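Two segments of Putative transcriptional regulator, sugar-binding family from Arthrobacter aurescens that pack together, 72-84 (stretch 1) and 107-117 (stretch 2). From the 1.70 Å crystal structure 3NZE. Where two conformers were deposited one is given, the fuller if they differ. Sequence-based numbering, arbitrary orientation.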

# COMPACT_ATOMS: atom_id res chain seq x y z
N SER A 72 -7.81 -1.15 8.55
CA SER A 72 -7.64 -0.81 9.95
C SER A 72 -8.93 -0.96 10.74
O SER A 72 -8.90 -1.20 11.94
CB SER A 72 -7.09 0.61 10.10
OG SER A 72 -8.07 1.58 9.76
N ARG A 73 -10.06 -0.80 10.07
CA ARG A 73 -11.35 -0.93 10.74
C ARG A 73 -11.71 -2.38 11.07
O ARG A 73 -12.59 -2.63 11.89
CB ARG A 73 -12.46 -0.30 9.91
CG ARG A 73 -12.36 1.21 9.81
CD ARG A 73 -13.56 1.80 9.11
NE ARG A 73 -13.36 3.21 8.82
CZ ARG A 73 -13.63 4.19 9.68
NH1 ARG A 73 -13.42 5.45 9.33
NH2 ARG A 73 -14.11 3.92 10.89
N HIS A 74 -11.01 -3.34 10.45
CA HIS A 74 -11.36 -4.75 10.64
C HIS A 74 -10.36 -5.57 11.45
O HIS A 74 -10.51 -6.79 11.61
CB HIS A 74 -11.62 -5.42 9.28
CG HIS A 74 -12.77 -4.82 8.53
ND1 HIS A 74 -14.08 -5.09 8.85
CD2 HIS A 74 -12.80 -3.96 7.48
CE1 HIS A 74 -14.87 -4.43 8.03
NE2 HIS A 74 -14.13 -3.74 7.19
N LEU A 75 -9.34 -4.90 11.98
CA LEU A 75 -8.33 -5.57 12.78
C LEU A 75 -8.92 -6.26 14.01
O LEU A 75 -9.81 -5.72 14.67
CB LEU A 75 -7.26 -4.57 13.21
CG LEU A 75 -6.48 -3.90 12.07
CD1 LEU A 75 -5.45 -2.93 12.63
CD2 LEU A 75 -5.79 -4.94 11.20
N THR A 76 -8.44 -7.46 14.30
CA THR A 76 -8.84 -8.19 15.50
C THR A 76 -7.86 -7.88 16.62
O THR A 76 -6.65 -7.97 16.41
CB THR A 76 -8.86 -9.71 15.27
OG1 THR A 76 -9.87 -10.04 14.31
CG2 THR A 76 -9.14 -10.45 16.57
N ARG A 77 -8.36 -7.53 17.79
CA ARG A 77 -7.48 -7.22 18.91
C ARG A 77 -6.56 -8.40 19.19
O ARG A 77 -7.01 -9.54 19.27
CB ARG A 77 -8.27 -6.85 20.16
CG ARG A 77 -7.43 -6.19 21.24
CD ARG A 77 -8.30 -5.74 22.41
NE ARG A 77 -7.56 -4.90 23.34
CZ ARG A 77 -6.86 -5.35 24.37
NH1 ARG A 77 -6.23 -4.51 25.18
NH2 ARG A 77 -6.79 -6.66 24.60
N LYS A 78 -5.28 -8.11 19.34
CA LYS A 78 -4.28 -9.13 19.62
C LYS A 78 -3.10 -8.44 20.27
O LYS A 78 -2.27 -7.84 19.59
CB LYS A 78 -3.83 -9.80 18.32
CG LYS A 78 -2.67 -10.78 18.52
CD LYS A 78 -2.05 -11.21 17.19
CE LYS A 78 -0.68 -11.81 17.40
NZ LYS A 78 -0.13 -12.43 16.17
N MSE A 79 -3.04 -8.49 21.59
CA MSE A 79 -2.01 -7.77 22.31
C MSE A 79 -0.61 -8.32 22.05
O MSE A 79 -0.39 -9.54 22.01
CB MSE A 79 -2.31 -7.73 23.81
CG MSE A 79 -3.54 -6.91 24.16
SE MSE A 79 -3.40 -5.04 23.61
CE MSE A 79 -1.84 -4.54 24.69
N THR A 80 0.33 -7.40 21.84
CA THR A 80 1.73 -7.72 21.71
C THR A 80 2.44 -6.82 22.70
O THR A 80 1.81 -5.96 23.32
CB THR A 80 2.26 -7.42 20.29
OG1 THR A 80 2.20 -6.00 20.05
CG2 THR A 80 1.44 -8.16 19.23
N HIS A 81 3.75 -7.00 22.85
CA HIS A 81 4.53 -6.04 23.62
C HIS A 81 5.76 -5.61 22.84
O HIS A 81 6.26 -6.37 22.01
CB HIS A 81 4.95 -6.63 24.97
CG HIS A 81 5.77 -7.88 24.85
ND1 HIS A 81 7.14 -7.89 24.95
CD2 HIS A 81 5.40 -9.17 24.63
CE1 HIS A 81 7.59 -9.12 24.80
NE2 HIS A 81 6.55 -9.92 24.61
N ASP A 82 6.22 -4.40 23.11
CA ASP A 82 7.48 -3.90 22.56
C ASP A 82 7.48 -3.80 21.04
O ASP A 82 8.53 -3.85 20.39
CB ASP A 82 8.65 -4.76 23.03
CG ASP A 82 8.98 -4.53 24.49
OD1 ASP A 82 8.76 -5.46 25.30
OD2 ASP A 82 9.43 -3.42 24.82
N SER A 83 6.29 -3.65 20.46
CA SER A 83 6.20 -3.45 19.03
C SER A 83 5.83 -2.02 18.69
O SER A 83 5.31 -1.28 19.53
CB SER A 83 5.18 -4.40 18.42
OG SER A 83 5.69 -5.72 18.46
N ILE A 84 6.10 -1.65 17.45
CA ILE A 84 5.88 -0.29 16.99
C ILE A 84 5.19 -0.34 15.65
O ILE A 84 5.53 -1.16 14.81
CB ILE A 84 7.23 0.41 16.77
CG1 ILE A 84 8.01 0.51 18.08
CG2 ILE A 84 7.04 1.78 16.16
CD1 ILE A 84 9.47 0.91 17.90
N ARG A 107 -3.75 5.00 14.73
CA ARG A 107 -4.34 4.71 16.04
C ARG A 107 -5.05 3.35 16.12
O ARG A 107 -4.88 2.62 17.09
CB ARG A 107 -5.31 5.84 16.45
CG ARG A 107 -4.62 7.16 16.73
CD ARG A 107 -5.61 8.26 17.12
NE ARG A 107 -4.94 9.56 17.19
CZ ARG A 107 -4.67 10.21 18.32
NH1 ARG A 107 -4.04 11.38 18.28
NH2 ARG A 107 -5.03 9.70 19.49
N ARG A 108 -5.83 3.02 15.10
CA ARG A 108 -6.48 1.71 15.03
C ARG A 108 -5.48 0.55 15.07
O ARG A 108 -5.71 -0.47 15.73
CB ARG A 108 -7.37 1.61 13.78
CG ARG A 108 -8.68 2.40 13.93
CD ARG A 108 -9.47 2.45 12.62
NE ARG A 108 -10.36 3.61 12.60
CZ ARG A 108 -10.42 4.48 11.60
NH1 ARG A 108 -9.67 4.32 10.52
NH2 ARG A 108 -11.25 5.50 11.67
N PHE A 109 -4.36 0.72 14.36
CA PHE A 109 -3.32 -0.31 14.36
C PHE A 109 -2.68 -0.39 15.74
O PHE A 109 -2.51 -1.47 16.29
CB PHE A 109 -2.26 -0.05 13.28
CG PHE A 109 -2.55 -0.71 11.96
CD1 PHE A 109 -3.30 -0.06 10.99
CD2 PHE A 109 -2.10 -2.00 11.70
CE1 PHE A 109 -3.57 -0.66 9.78
CE2 PHE A 109 -2.37 -2.61 10.48
CZ PHE A 109 -3.11 -1.94 9.52
N GLY A 110 -2.33 0.76 16.30
CA GLY A 110 -1.74 0.80 17.62
C GLY A 110 -2.63 0.18 18.68
O GLY A 110 -2.16 -0.55 19.55
N SER A 111 -3.93 0.47 18.61
CA SER A 111 -4.89 -0.02 19.59
C SER A 111 -5.12 -1.53 19.46
O SER A 111 -5.25 -2.23 20.46
CB SER A 111 -6.22 0.71 19.46
OG SER A 111 -6.12 2.05 19.92
N ALA A 112 -5.17 -2.01 18.23
CA ALA A 112 -5.42 -3.43 18.01
C ALA A 112 -4.31 -4.30 18.58
O ALA A 112 -4.56 -5.40 19.07
CB ALA A 112 -5.61 -3.73 16.54
N TYR A 113 -3.07 -3.79 18.54
CA TYR A 113 -1.91 -4.61 18.90
C TYR A 113 -1.16 -4.17 20.16
O TYR A 113 -0.17 -4.80 20.55
CB TYR A 113 -0.97 -4.72 17.70
CG TYR A 113 -1.68 -5.35 16.52
CD1 TYR A 113 -2.17 -6.64 16.60
CD2 TYR A 113 -1.88 -4.64 15.34
CE1 TYR A 113 -2.83 -7.22 15.54
CE2 TYR A 113 -2.54 -5.20 14.27
CZ TYR A 113 -3.02 -6.50 14.38
OH TYR A 113 -3.67 -7.08 13.33
N GLY A 114 -1.65 -3.11 20.81
CA GLY A 114 -0.96 -2.56 21.96
C GLY A 114 0.42 -2.07 21.58
O GLY A 114 1.35 -2.11 22.39
N ALA A 115 0.55 -1.60 20.35
CA ALA A 115 1.82 -1.17 19.80
C ALA A 115 1.95 0.34 19.88
O ALA A 115 0.97 1.06 19.74
CB ALA A 115 1.95 -1.62 18.34
N ARG A 116 3.17 0.82 20.09
CA ARG A 116 3.41 2.26 20.08
C ARG A 116 3.32 2.79 18.65
O ARG A 116 3.81 2.16 17.72
CB ARG A 116 4.77 2.60 20.67
CG ARG A 116 5.00 4.10 20.77
CD ARG A 116 6.33 4.43 21.42
NE ARG A 116 7.43 4.48 20.46
CZ ARG A 116 8.45 3.64 20.44
NH1 ARG A 116 8.52 2.65 21.32
NH2 ARG A 116 9.40 3.79 19.53
N VAL A 117 2.70 3.95 18.50
CA VAL A 117 2.54 4.56 17.19
C VAL A 117 3.63 5.59 16.91
O VAL A 117 3.89 6.48 17.72
CB VAL A 117 1.16 5.24 17.07
CG1 VAL A 117 1.07 6.05 15.80
CG2 VAL A 117 0.04 4.19 17.12
O HOH W 1 -5.22 -9.06 14.66
O HOH W 2 3.51 -3.78 21.23
O HOH W 3 1.53 -3.46 24.71

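Leu75 forms the apolar centre of the contact. Its CA-to-CB bond points toward the helix of the second stretch, and its side chain packs against Phe109, Ala112 and Tyr113, while Leu75 CD1 lies 4.0 Å from Arg108 O. Leu75 CD1 sits over one face of the Phe109 ring, 3.6 Å from the ring centroid and 11° off the ring normal. This is a CH-pi contact, with the methyl almost directly above the middle of the ring. Leu75 CB lies 3.8 Å from Ala112 CB. Leu75 CD1 also comes within 4.0 Å of Tyr113 CE2, so the same methyl touches both aromatic rings. Ser72 adds to this patch, with its CB 3.8 Å from Phe109 CE1. The chains come close here: the CA atoms of Arg77 and Ala112 are 4.4 Å apart.

Tyr113 has the largest area covered by the opposing stretch. Lys78 O lies at the edge of its ring, near the ring plane, 3.2 Å from Tyr113 CD1. The aliphatic part of Lys78 packs here too, with Lys78 CB 3.9 Å from Tyr113 CE1. The phenol reaches a water that bridges the stretches. This water is 2.8 Å from Tyr113 OH and donates to Thr76 O at 2.5 Å.

Beyond the rings, the extended chain of stretch 1 reads the carbonyls at the end of the helix. These carbonyls are available because the helix stops here. Lys78 N donates to Ala112 O at 2.8 Å, and the angle of 176° is nearly straight. Arg77 CA approaches the same oxygen, Ala112 O, at 3.4 Å in a CA-H...O contact. In the reverse direction, Tyr113 CA lies 3.3 Å from Lys78 O. Tyr113 O accepts twice from Thr80: from Thr80 N at 2.9 Å and from Thr80 OG1 at 2.7 Å.

Gly114 then leaves helical geometry with positive phi, a conformation that favours glycine. The absence of a side chain also makes room for selenomethionine Met79, whose CE is 3.5 Å from Gly114 CA. An ideal CB on Gly114 would fall 2.1 Å from Met79 CE, a clash. Two waters link this turn to stretch 1. One donates to Thr80 OG1 and Gly114 O and accepts from Ser83 N. The other donates to Thr80 O and Gly114 O.

Further along, the chains pair as parallel strands. Arg116 N donates to Ser83 O at 3.1 Å, and Ile84 CA lies 3.3 Å from Arg116 O. Ile84 and Arg116 form the bridge and place their side chains on the same face of the sheet. Ile84 CG1 lies over one face of the Arg116 guanidinium.

At the other end is a polar edge made by Ser72, Arg73 and Arg108. Arg108 NH1 donates to Ser72 OG at 3.3 Å. Arg73 NH1 and Arg108 NH2 are only 3.2 Å apart, but both are donors. This is a close approach of like charges, not a hydrogen bond.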